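Local coordinates for protein probable Rab-related GTPase (Acanthamoeba polyphaga mimivirus, PDB 5XC3) that binds GDP and magnesium as a Rab-type small GTPase and may take part in protein transport, at residues 19-24 with 149-154; 36-41 with 61-66; 85-90 with 118-123. All coordinates share one frame; numbering follows the deposited sequence.

Contact 1: 19-24 with 149-154; sequences SSIVHQ and ASSFES. With MG (magnesium ion), chain C; GDP (guanosine-5'-diphosphate), chain B.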
loop_
_atom_site.group_PDB
_atom_site.type_symbol
_atom_site.label_atom_id
_atom_site.label_comp_id
_atom_site.label_asym_id
_atom_site.label_seq_id
_atom_site.Cartn_x
_atom_site.Cartn_y
_atom_site.Cartn_z
ATOM N N SER A 19 3.269 1.487 -7.637
ATOM C CA SER A 19 2.869 0.791 -8.855
ATOM C C SER A 19 3.640 -0.510 -9.035
ATOM O O SER A 19 3.085 -1.506 -9.510
ATOM C CB SER A 19 3.059 1.711 -10.060
ATOM O OG SER A 19 2.280 2.885 -9.893
ATOM N N SER A 20 4.921 -0.520 -8.662
ATOM C CA SER A 20 5.717 -1.727 -8.858
ATOM C C SER A 20 5.248 -2.856 -7.949
ATOM O O SER A 20 5.226 -4.024 -8.356
ATOM C CB SER A 20 7.194 -1.408 -8.634
ATOM O OG SER A 20 7.637 -0.422 -9.556
ATOM N N ILE A 21 4.850 -2.528 -6.719
ATOM C CA ILE A 21 4.286 -3.538 -5.831
ATOM C C ILE A 21 3.011 -4.121 -6.428
ATOM O O ILE A 21 2.807 -5.340 -6.421
ATOM C CB ILE A 21 4.048 -2.925 -4.439
ATOM C CG1 ILE A 21 5.369 -2.793 -3.676
ATOM C CG2 ILE A 21 3.075 -3.763 -3.645
ATOM C CD1 ILE A 21 5.260 -1.879 -2.463
ATOM N N VAL A 22 2.147 -3.258 -6.972
ATOM C CA VAL A 22 0.900 -3.717 -7.581
ATOM C C VAL A 22 1.190 -4.636 -8.754
ATOM O O VAL A 22 0.590 -5.707 -8.874
ATOM C CB VAL A 22 0.020 -2.520 -7.997
ATOM C CG1 VAL A 22 -1.152 -2.964 -8.870
ATOM C CG2 VAL A 22 -0.484 -1.779 -6.772
ATOM N N HIS A 23 2.112 -4.231 -9.640
ATOM C CA HIS A 23 2.414 -5.046 -10.816
ATOM C C HIS A 23 2.993 -6.389 -10.414
ATOM O O HIS A 23 2.692 -7.411 -11.041
ATOM C CB HIS A 23 3.391 -4.326 -11.748
ATOM C CG HIS A 23 2.766 -3.262 -12.592
ATOM N ND1 HIS A 23 3.064 -3.103 -13.928
ATOM C CD2 HIS A 23 1.878 -2.284 -12.285
ATOM C CE1 HIS A 23 2.381 -2.082 -14.411
ATOM N NE2 HIS A 23 1.654 -1.566 -13.435
ATOM N N GLN A 24 3.847 -6.416 -9.391
ATOM C CA GLN A 24 4.401 -7.699 -8.969
ATOM C C GLN A 24 3.302 -8.627 -8.471
ATOM O O GLN A 24 3.243 -9.802 -8.862
ATOM C CB GLN A 24 5.496 -7.495 -7.919
ATOM C CG GLN A 24 6.006 -8.784 -7.295
ATOM C CD GLN A 24 6.494 -9.785 -8.328
ATOM O OE1 GLN A 24 7.064 -9.418 -9.358
ATOM N NE2 GLN A 24 6.255 -11.057 -8.058
ATOM N N ALA A 149 9.303 -4.805 2.520
ATOM C CA ALA A 149 9.103 -5.435 1.220
ATOM C C ALA A 149 10.098 -4.909 0.191
ATOM O O ALA A 149 10.767 -3.894 0.390
ATOM C CB ALA A 149 7.667 -5.233 0.709
ATOM N N SER A 150 10.181 -5.630 -0.926
ATOM C CA SER A 150 10.795 -5.133 -2.148
ATOM C C SER A 150 9.932 -5.609 -3.303
ATOM O O SER A 150 9.539 -6.783 -3.341
ATOM C CB SER A 150 12.221 -5.678 -2.330
ATOM O OG SER A 150 12.667 -5.451 -3.653
ATOM N N SER A 151 9.643 -4.709 -4.245
ATOM C CA SER A 151 8.872 -5.121 -5.412
ATOM C C SER A 151 9.598 -6.187 -6.224
ATOM O O SER A 151 8.969 -6.858 -7.051
ATOM C CB SER A 151 8.535 -3.929 -6.311
ATOM O OG SER A 151 8.192 -2.765 -5.579
ATOM N N PHE A 152 10.906 -6.352 -6.013
ATOM C CA PHE A 152 11.698 -7.352 -6.720
ATOM C C PHE A 152 11.764 -8.683 -5.986
ATOM O O PHE A 152 12.340 -9.642 -6.518
ATOM C CB PHE A 152 13.121 -6.826 -6.944
ATOM C CG PHE A 152 13.177 -5.512 -7.670
ATOM C CD1 PHE A 152 12.343 -5.255 -8.746
ATOM C CD2 PHE A 152 14.061 -4.521 -7.264
ATOM C CE1 PHE A 152 12.401 -4.035 -9.408
ATOM C CE2 PHE A 152 14.129 -3.296 -7.929
ATOM C CZ PHE A 152 13.292 -3.055 -8.993
ATOM N N GLU A 153 11.203 -8.773 -4.785
ATOM C CA GLU A 153 11.204 -10.001 -3.993
ATOM C C GLU A 153 9.757 -10.476 -3.862
ATOM O O GLU A 153 9.006 -9.976 -3.015
ATOM C CB GLU A 153 11.859 -9.776 -2.635
ATOM C CG GLU A 153 13.290 -9.248 -2.717
ATOM C CD GLU A 153 13.951 -9.129 -1.354
ATOM O OE1 GLU A 153 13.341 -9.550 -0.344
ATOM O OE2 GLU A 153 15.081 -8.594 -1.289
ATOM N N SER A 154 9.380 -11.459 -4.690
ATOM C CA SER A 154 7.978 -11.847 -4.800
ATOM C C SER A 154 7.417 -12.330 -3.473
ATOM O O SER A 154 6.226 -12.136 -3.191
ATOM C CB SER A 154 7.824 -12.948 -5.851
ATOM O OG SER A 154 8.656 -14.053 -5.544
HETATM MG MG MG C . 2.839 4.880 -9.510
HETATM P PB GDP B . 5.368 4.963 -7.447
HETATM O O1B GDP B . 5.290 4.911 -5.962
HETATM O O2B GDP B . 4.226 4.291 -8.190
HETATM O O3B GDP B . 5.619 6.379 -7.923
HETATM O O3A GDP B . 6.726 4.131 -7.765
HETATM P PA GDP B . 7.068 3.191 -9.013
HETATM O O1A GDP B . 6.430 1.840 -8.842
HETATM O O2A GDP B . 6.722 3.878 -10.302
HETATM O "O5'" GDP B . 8.650 2.996 -8.838
HETATM C "C5'" GDP B . 9.529 4.110 -9.029
HETATM C "C4'" GDP B . 10.888 3.520 -9.397
HETATM O "O4'" GDP B . 11.408 2.778 -8.283
HETATM C "C3'" GDP B . 10.807 2.548 -10.561
HETATM O "O3'" GDP B . 12.026 2.684 -11.307
HETATM C "C2'" GDP B . 10.775 1.194 -9.896
HETATM O "O2'" GDP B . 11.224 0.100 -10.713
HETATM C "C1'" GDP B . 11.670 1.450 -8.694
HETATM N N9 GDP B . 11.295 0.504 -7.632
HETATM C C8 GDP B . 10.041 0.105 -7.278
HETATM N N7 GDP B . 10.098 -0.772 -6.251
HETATM C C5 GDP B . 11.410 -0.969 -5.958
HETATM C C6 GDP B . 12.168 -1.778 -4.982
HETATM O O6 GDP B . 11.603 -2.536 -4.169
HETATM N N1 GDP B . 13.507 -1.664 -5.013
HETATM C C2 GDP B . 14.149 -0.845 -5.867
HETATM N N2 GDP B . 15.505 -0.788 -5.835
HETATM N N3 GDP B . 13.526 -0.080 -6.780
HETATM C C4 GDP B . 12.171 -0.104 -6.852
HETATM O O HOH W 1 4.436 -11.442 -5.736
HETATM O O HOH W 2 8.285 -7.260 -10.364
HETATM O O HOH W 3 3.295 6.905 -9.123
HETATM O O HOH W 4 1.529 5.432 -10.966
HETATM O O HOH W 5 4.291 4.808 -10.977
HETATM O O HOH W 6 1.325 4.922 -8.144
#
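Gln24 sets its aliphatic stem against the carbonyl oxygen of Ser151, which points at it, 3.5 Å from Gln24 CG; Gln24 NE2 reaches to 3.3 Å from Ser154 CB. The contact joins helix 18-27, which carries on from the P-loop of this small GTPase, to the loop after strand 145-148, at the place of the G5 motif of the Ras superfamily. With CG opposite the backbone N (chi1 173°), the stem leaves the helix toward the loop, and a bend at chi2 (55°) turns the amide along it. The main polar partner of NE2 is Asn28 OD1, with a water bridging NE2 to Ser154 O; another water donates to OE1 and weakly to Ser151 O. Deeper in, in the conformer described, one of two, Ser151 OG packs against Ser20 CB and Ile21 CG1 and donates to N7 of GDP at 2.8 Å. Ser151 N bonds to O6 of the base, while the Phe152 ring meets the base obliquely. Ser20 grips O1A of the alpha phosphate twice, through N and, at 2.7 Å, through OG. Ser19 OG binds the magnesium ion at 2.1 Å, and GDP O2B with four waters completes the six ligands.

Contact 2: 36-41 with 61-66; sequences PTIGAA and DTAGQE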
loop_
_atom_site.group_PDB
_atom_site.type_symbol
_atom_site.label_atom_id
_atom_site.label_comp_id
_atom_site.label_asym_id
_atom_site.label_seq_id
_atom_site.Cartn_x
_atom_site.Cartn_y
_atom_site.Cartn_z
ATOM N N PRO A 36 -2.494 3.590 -14.360
ATOM C CA PRO A 36 -3.905 3.657 -13.973
ATOM C C PRO A 36 -4.625 4.819 -14.632
ATOM O O PRO A 36 -4.030 5.852 -14.959
ATOM C CB PRO A 36 -3.846 3.860 -12.453
ATOM C CG PRO A 36 -2.500 3.372 -12.048
ATOM C CD PRO A 36 -1.603 3.729 -13.195
ATOM N N THR A 37 -5.925 4.630 -14.819
ATOM C CA THR A 37 -6.826 5.684 -15.252
ATOM C C THR A 37 -7.384 6.375 -14.019
ATOM O O THR A 37 -7.828 5.717 -13.075
ATOM C CB THR A 37 -7.980 5.100 -16.058
ATOM O OG1 THR A 37 -7.464 4.472 -17.238
ATOM C CG2 THR A 37 -8.955 6.190 -16.466
ATOM N N ILE A 38 -7.379 7.704 -14.053
ATOM C CA ILE A 38 -7.922 8.488 -12.955
ATOM C C ILE A 38 -9.387 8.132 -12.721
ATOM O O ILE A 38 -10.152 7.892 -13.666
ATOM C CB ILE A 38 -7.737 9.968 -13.316
ATOM C CG1 ILE A 38 -6.304 10.399 -13.010
ATOM C CG2 ILE A 38 -8.732 10.810 -12.588
ATOM C CD1 ILE A 38 -5.981 10.411 -11.533
ATOM N N GLY A 39 -9.781 8.066 -11.448
ATOM C CA GLY A 39 -11.174 7.884 -11.103
ATOM C C GLY A 39 -11.689 6.468 -11.173
ATOM O O GLY A 39 -12.891 6.254 -10.968
ATOM N N ALA A 40 -10.832 5.491 -11.457
ATOM C CA ALA A 40 -11.256 4.107 -11.513
ATOM C C ALA A 40 -10.170 3.224 -10.921
ATOM O O ALA A 40 -8.992 3.600 -10.850
ATOM C CB ALA A 40 -11.571 3.658 -12.948
ATOM N N ALA A 41 -10.601 2.056 -10.477
ATOM C CA ALA A 41 -9.675 1.032 -10.039
ATOM C C ALA A 41 -8.768 0.631 -11.190
ATOM O O ALA A 41 -9.149 0.662 -12.366
ATOM C CB ALA A 41 -10.442 -0.197 -9.549
ATOM N N ASP A 61 -4.593 2.421 -7.664
ATOM C CA ASP A 61 -3.240 2.957 -7.683
ATOM C C ASP A 61 -3.301 4.360 -8.273
ATOM O O ASP A 61 -4.207 4.688 -9.045
ATOM C CB ASP A 61 -2.332 2.040 -8.522
ATOM C CG ASP A 61 -0.859 2.456 -8.484
ATOM O OD1 ASP A 61 -0.417 3.062 -7.477
ATOM O OD2 ASP A 61 -0.154 2.155 -9.467
ATOM N N THR A 62 -2.368 5.209 -7.857
ATOM C CA THR A 62 -2.377 6.568 -8.376
ATOM C C THR A 62 -1.832 6.609 -9.799
ATOM O O THR A 62 -1.173 5.678 -10.282
ATOM C CB THR A 62 -1.532 7.505 -7.510
ATOM O OG1 THR A 62 -0.136 7.264 -7.757
ATOM C CG2 THR A 62 -1.830 7.325 -6.022
ATOM N N ALA A 63 -2.112 7.729 -10.468
ATOM C CA ALA A 63 -1.565 8.030 -11.783
ATOM C C ALA A 63 -0.510 9.128 -11.705
ATOM O O ALA A 63 -0.325 9.895 -12.656
ATOM C CB ALA A 63 -2.676 8.410 -12.761
ATOM N N GLY A 64 0.176 9.228 -10.568
ATOM C CA GLY A 64 1.183 10.249 -10.354
ATOM C C GLY A 64 0.713 11.479 -9.610
ATOM O O GLY A 64 1.541 12.352 -9.309
ATOM N N GLN A 65 -0.581 11.579 -9.284
ATOM C CA GLN A 65 -1.103 12.796 -8.666
ATOM C C GLN A 65 -0.617 13.011 -7.234
ATOM O O GLN A 65 -0.796 14.112 -6.698
ATOM C CB GLN A 65 -2.636 12.835 -8.739
ATOM C CG GLN A 65 -3.351 11.758 -7.937
ATOM C CD GLN A 65 -3.632 10.491 -8.730
ATOM O OE1 GLN A 65 -2.855 10.104 -9.599
ATOM N NE2 GLN A 65 -4.756 9.831 -8.426
ATOM N N GLU A 66 -0.003 12.005 -6.604
ATOM C CA GLU A 66 0.551 12.181 -5.267
ATOM C C GLU A 66 1.728 13.151 -5.237
ATOM O O GLU A 66 2.049 13.668 -4.164
ATOM C CB GLU A 66 0.952 10.832 -4.656
ATOM C CG GLU A 66 2.196 10.199 -5.277
ATOM C CD GLU A 66 1.895 9.351 -6.504
ATOM O OE1 GLU A 66 2.731 8.486 -6.835
ATOM O OE2 GLU A 66 0.840 9.548 -7.153
HETATM O O HOH W 7 -6.393 3.093 -9.865
#
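Pro36 presses its ring against the backbone at the start of 61-66: CG lies 3.2 Å from Thr62 O, and CB 3.5 Å from Asp61 O. Along with Ile38 and Ala63 it gives up the most surface here, where the probable effector region, corresponding to the first switch of small GTPases, meets the DTAGQ sequence that opens the second switch. The proline ring also crosses the Asp61 side chain, CG being 3.7 Å from Asp61 OD2, so the ring edge packs beside a carboxylate that Ser19 OG also holds by a hydrogen bond to OD2. Ala63 turns its methyl toward Pro36 and Ile38, its CB 3.6 Å from Pro36 O. Ile38 reaches in with its longer branch: CG1 stands beside the backbone N, and the turn at chi2 (-67°) swings CD1 over the amide of Gln65, 3.4 Å from NE2 and nearly as close to CD and OE1. That amide is steadied from within its own segment, since Ala63 N donates to Gln65 OE1 at 2.6 Å. Thr37 to Ala40 form a type II turn, with Gly39 at positive phi. Ala40 O lies 2.8 Å from a water that accepts from Asp61 N at 2.9 Å, a probable bridge. The two segments thus meet through van der Waals packing and this probable water bridge, with no direct hydrogen bond or salt bridge between them, a light coupling consistent with switch regions that rearrange when the nucleotide changes.

Contact 3: 85-90 with 118-123; sequences VFDVTD and ANKIDI. With GDP (guanosine-5'-diphosphate), chain B.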
loop_
_atom_site.group_PDB
_atom_site.type_symbol
_atom_site.label_atom_id
_atom_site.label_comp_id
_atom_site.label_asym_id
_atom_site.label_seq_id
_atom_site.Cartn_x
_atom_site.Cartn_y
_atom_site.Cartn_z
ATOM N N VAL A 85 2.815 3.236 1.435
ATOM C CA VAL A 85 4.143 2.778 1.041
ATOM C C VAL A 85 5.141 3.907 1.234
ATOM O O VAL A 85 4.846 5.069 0.932
ATOM C CB VAL A 85 4.128 2.319 -0.430
ATOM C CG1 VAL A 85 5.497 1.751 -0.848
ATOM C CG2 VAL A 85 3.030 1.275 -0.665
ATOM N N PHE A 86 6.331 3.567 1.720
ATOM C CA PHE A 86 7.458 4.490 1.683
ATOM C C PHE A 86 8.701 3.729 1.237
ATOM O O PHE A 86 8.679 2.512 1.061
ATOM C CB PHE A 86 7.654 5.269 3.003
ATOM C CG PHE A 86 8.241 4.447 4.120
ATOM C CD1 PHE A 86 7.432 3.640 4.921
ATOM C CD2 PHE A 86 9.615 4.478 4.367
ATOM C CE1 PHE A 86 7.974 2.869 5.942
ATOM C CE2 PHE A 86 10.162 3.716 5.388
ATOM C CZ PHE A 86 9.346 2.912 6.182
ATOM N N ASP A 87 9.784 4.467 1.030
ATOM C CA ASP A 87 11.045 3.934 0.517
ATOM C C ASP A 87 12.057 4.050 1.652
ATOM O O ASP A 87 12.299 5.158 2.145
ATOM C CB ASP A 87 11.428 4.775 -0.706
ATOM C CG ASP A 87 12.847 4.539 -1.229
ATOM O OD1 ASP A 87 13.666 3.846 -0.593
ATOM O OD2 ASP A 87 13.131 5.107 -2.308
ATOM N N VAL A 88 12.622 2.912 2.076
ATOM C CA VAL A 88 13.529 2.885 3.228
ATOM C C VAL A 88 14.749 3.777 3.038
ATOM O O VAL A 88 15.347 4.220 4.027
ATOM C CB VAL A 88 13.930 1.451 3.651
ATOM C CG1 VAL A 88 12.704 0.651 4.083
ATOM C CG2 VAL A 88 14.685 0.744 2.530
ATOM N N THR A 89 15.134 4.061 1.796
ATOM C CA THR A 89 16.297 4.906 1.534
ATOM C C THR A 89 15.941 6.381 1.381
ATOM O O THR A 89 16.844 7.205 1.196
ATOM C CB THR A 89 17.032 4.421 0.281
ATOM O OG1 THR A 89 16.229 4.686 -0.877
ATOM C CG2 THR A 89 17.318 2.924 0.368
ATOM N N ASP A 90 14.658 6.734 1.464
ATOM C CA ASP A 90 14.153 8.079 1.177
ATOM C C ASP A 90 13.497 8.580 2.459
ATOM O O ASP A 90 12.336 8.266 2.741
ATOM C CB ASP A 90 13.170 8.003 0.003
ATOM C CG ASP A 90 12.542 9.344 -0.370
ATOM O OD1 ASP A 90 12.535 10.295 0.435
ATOM O OD2 ASP A 90 12.021 9.435 -1.503
ATOM N N ALA A 118 7.323 -0.727 4.192
ATOM C CA ALA A 118 8.680 -0.196 4.098
ATOM C C ALA A 118 9.339 -0.878 2.906
ATOM O O ALA A 118 9.802 -2.019 3.005
ATOM C CB ALA A 118 9.429 -0.454 5.402
ATOM N N ASN A 119 9.372 -0.186 1.770
ATOM C CA ASN A 119 9.744 -0.775 0.492
ATOM C C ASN A 119 11.202 -0.487 0.133
ATOM O O ASN A 119 11.850 0.407 0.696
ATOM C CB ASN A 119 8.822 -0.263 -0.623
ATOM C CG ASN A 119 8.866 -1.134 -1.867
ATOM O OD1 ASN A 119 9.032 -2.350 -1.780
ATOM N ND2 ASN A 119 8.729 -0.516 -3.031
ATOM N N LYS A 120 11.699 -1.273 -0.829
ATOM C CA LYS A 120 13.038 -1.190 -1.423
ATOM C C LYS A 120 14.119 -1.799 -0.537
ATOM O O LYS A 120 15.275 -1.363 -0.579
ATOM C CB LYS A 120 13.409 0.230 -1.886
ATOM C CG LYS A 120 12.369 0.890 -2.793
ATOM C CD LYS A 120 12.951 2.014 -3.634
ATOM C CE LYS A 120 11.828 2.761 -4.356
ATOM N NZ LYS A 120 12.369 3.836 -5.244
ATOM N N ILE A 121 13.774 -2.846 0.224
ATOM C CA ILE A 121 14.746 -3.501 1.093
ATOM C C ILE A 121 15.839 -4.226 0.323
ATOM O O ILE A 121 16.801 -4.699 0.940
ATOM C CB ILE A 121 14.078 -4.428 2.127
ATOM C CG1 ILE A 121 13.414 -5.614 1.429
ATOM C CG2 ILE A 121 13.067 -3.637 2.954
ATOM C CD1 ILE A 121 12.703 -6.578 2.372
ATOM N N ASP A 122 15.709 -4.343 -1.002
ATOM C CA ASP A 122 16.791 -4.896 -1.817
ATOM C C ASP A 122 18.023 -4.003 -1.829
ATOM O O ASP A 122 19.116 -4.479 -2.164
ATOM C CB ASP A 122 16.328 -5.073 -3.259
ATOM C CG ASP A 122 15.793 -3.794 -3.850
ATOM O OD1 ASP A 122 14.671 -3.389 -3.473
ATOM O OD2 ASP A 122 16.488 -3.176 -4.681
ATOM N N ILE A 123 17.874 -2.727 -1.507
ATOM C CA ILE A 123 18.992 -1.797 -1.554
ATOM C C ILE A 123 19.882 -2.023 -0.342
ATOM O O ILE A 123 19.398 -2.343 0.748
ATOM C CB ILE A 123 18.471 -0.353 -1.608
ATOM C CG1 ILE A 123 17.595 -0.166 -2.846
ATOM C CG2 ILE A 123 19.630 0.659 -1.574
ATOM C CD1 ILE A 123 17.087 1.254 -3.023
HETATM P PB GDP B . 5.368 4.963 -7.447
HETATM O O1B GDP B . 5.290 4.911 -5.962
HETATM O O2B GDP B . 4.226 4.291 -8.190
HETATM O O3B GDP B . 5.619 6.379 -7.923
HETATM O O3A GDP B . 6.726 4.131 -7.765
HETATM P PA GDP B . 7.068 3.191 -9.013
HETATM O O1A GDP B . 6.430 1.840 -8.842
HETATM O O2A GDP B . 6.722 3.878 -10.302
HETATM O "O5'" GDP B . 8.650 2.996 -8.838
HETATM C "C5'" GDP B . 9.529 4.110 -9.029
HETATM C "C4'" GDP B . 10.888 3.520 -9.397
HETATM O "O4'" GDP B . 11.408 2.778 -8.283
HETATM C "C3'" GDP B . 10.807 2.548 -10.561
HETATM O "O3'" GDP B . 12.026 2.684 -11.307
HETATM C "C2'" GDP B . 10.775 1.194 -9.896
HETATM O "O2'" GDP B . 11.224 0.100 -10.713
HETATM C "C1'" GDP B . 11.670 1.450 -8.694
HETATM N N9 GDP B . 11.295 0.504 -7.632
HETATM C C8 GDP B . 10.041 0.105 -7.278
HETATM N N7 GDP B . 10.098 -0.772 -6.251
HETATM C C5 GDP B . 11.410 -0.969 -5.958
HETATM C C6 GDP B . 12.168 -1.778 -4.982
HETATM O O6 GDP B . 11.603 -2.536 -4.169
HETATM N N1 GDP B . 13.507 -1.664 -5.013
HETATM C C2 GDP B . 14.149 -0.845 -5.867
HETATM N N2 GDP B . 15.505 -0.788 -5.835
HETATM N N3 GDP B . 13.526 -0.080 -6.780
HETATM C C4 GDP B . 12.171 -0.104 -6.852
HETATM O O HOH W 8 14.972 5.077 -4.169
#
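Lys120 runs extended beyond CG between the carboxylate of Asp87 and the guanine of GDP, in the NKxD base-recognition motif (G4) of small GTPases. Its CB lies 3.8 Å from Asp87 OD1 and near N1 of the base; CG passes over the base, 3.5 Å from C6 of GDP. CD and CE then slide along the acid, each 3.4 Å from Asp87 OD2. At the tip, NZ makes a salt bridge with Asp87 OD2 that is weak as a hydrogen bond (3.3 Å), shares a water with it, and bonds weakly to GDP O4'; its strongest partner is Gly15 O of the P-loop. Thr89 N closes an Asx turn on Asp87 OD1, and Thr89 OG1 donates to the same oxygen from the same face of the carboxylate. Asp122, two residues on, takes the base N1 and N2 on its two oxygens. In the sheet itself, Asn119 N donates to Phe86 O at 2.9 Å and Val88 N to Asn119 O almost straight (N-H...O 175°), while Ala118 CA sits over the Phe86 ring in a CH-pi contact. These ends of parallel strands 81-87 and 113-119 belong to a beta-alpha-beta unit with helix 91-107; Phe86 faces that helix, Val85 and Asn119 helix 18-27.

How the contacts relate
The three contacts lie along one GDP site, contacts 1 and 3 touching the nucleotide broadly and contact 2 flanking its phosphate end. Contacts 1 and 3, with centres 11 Å apart, share the guanine: Ser150 OG meets Asp122 OD1 at 2.9 Å beside the base, and Ala149 N pairs with Ala118 O at 2.9 Å, tying the 149-154 loop to the end of strand 113-119. The centre of contact 2 is 18 Å from that of contact 1, yet they meet where Ser19 OG, a magnesium ligand, lies 2.6 Å from Asp61 OD2. The Asp61 side chain lies about 4 Å from the magnesium ion (nearest atoms). Contacts 2 and 3 come no nearer than about 8 Å (nearest atoms); contact 1 reaches both ends of the nucleotide.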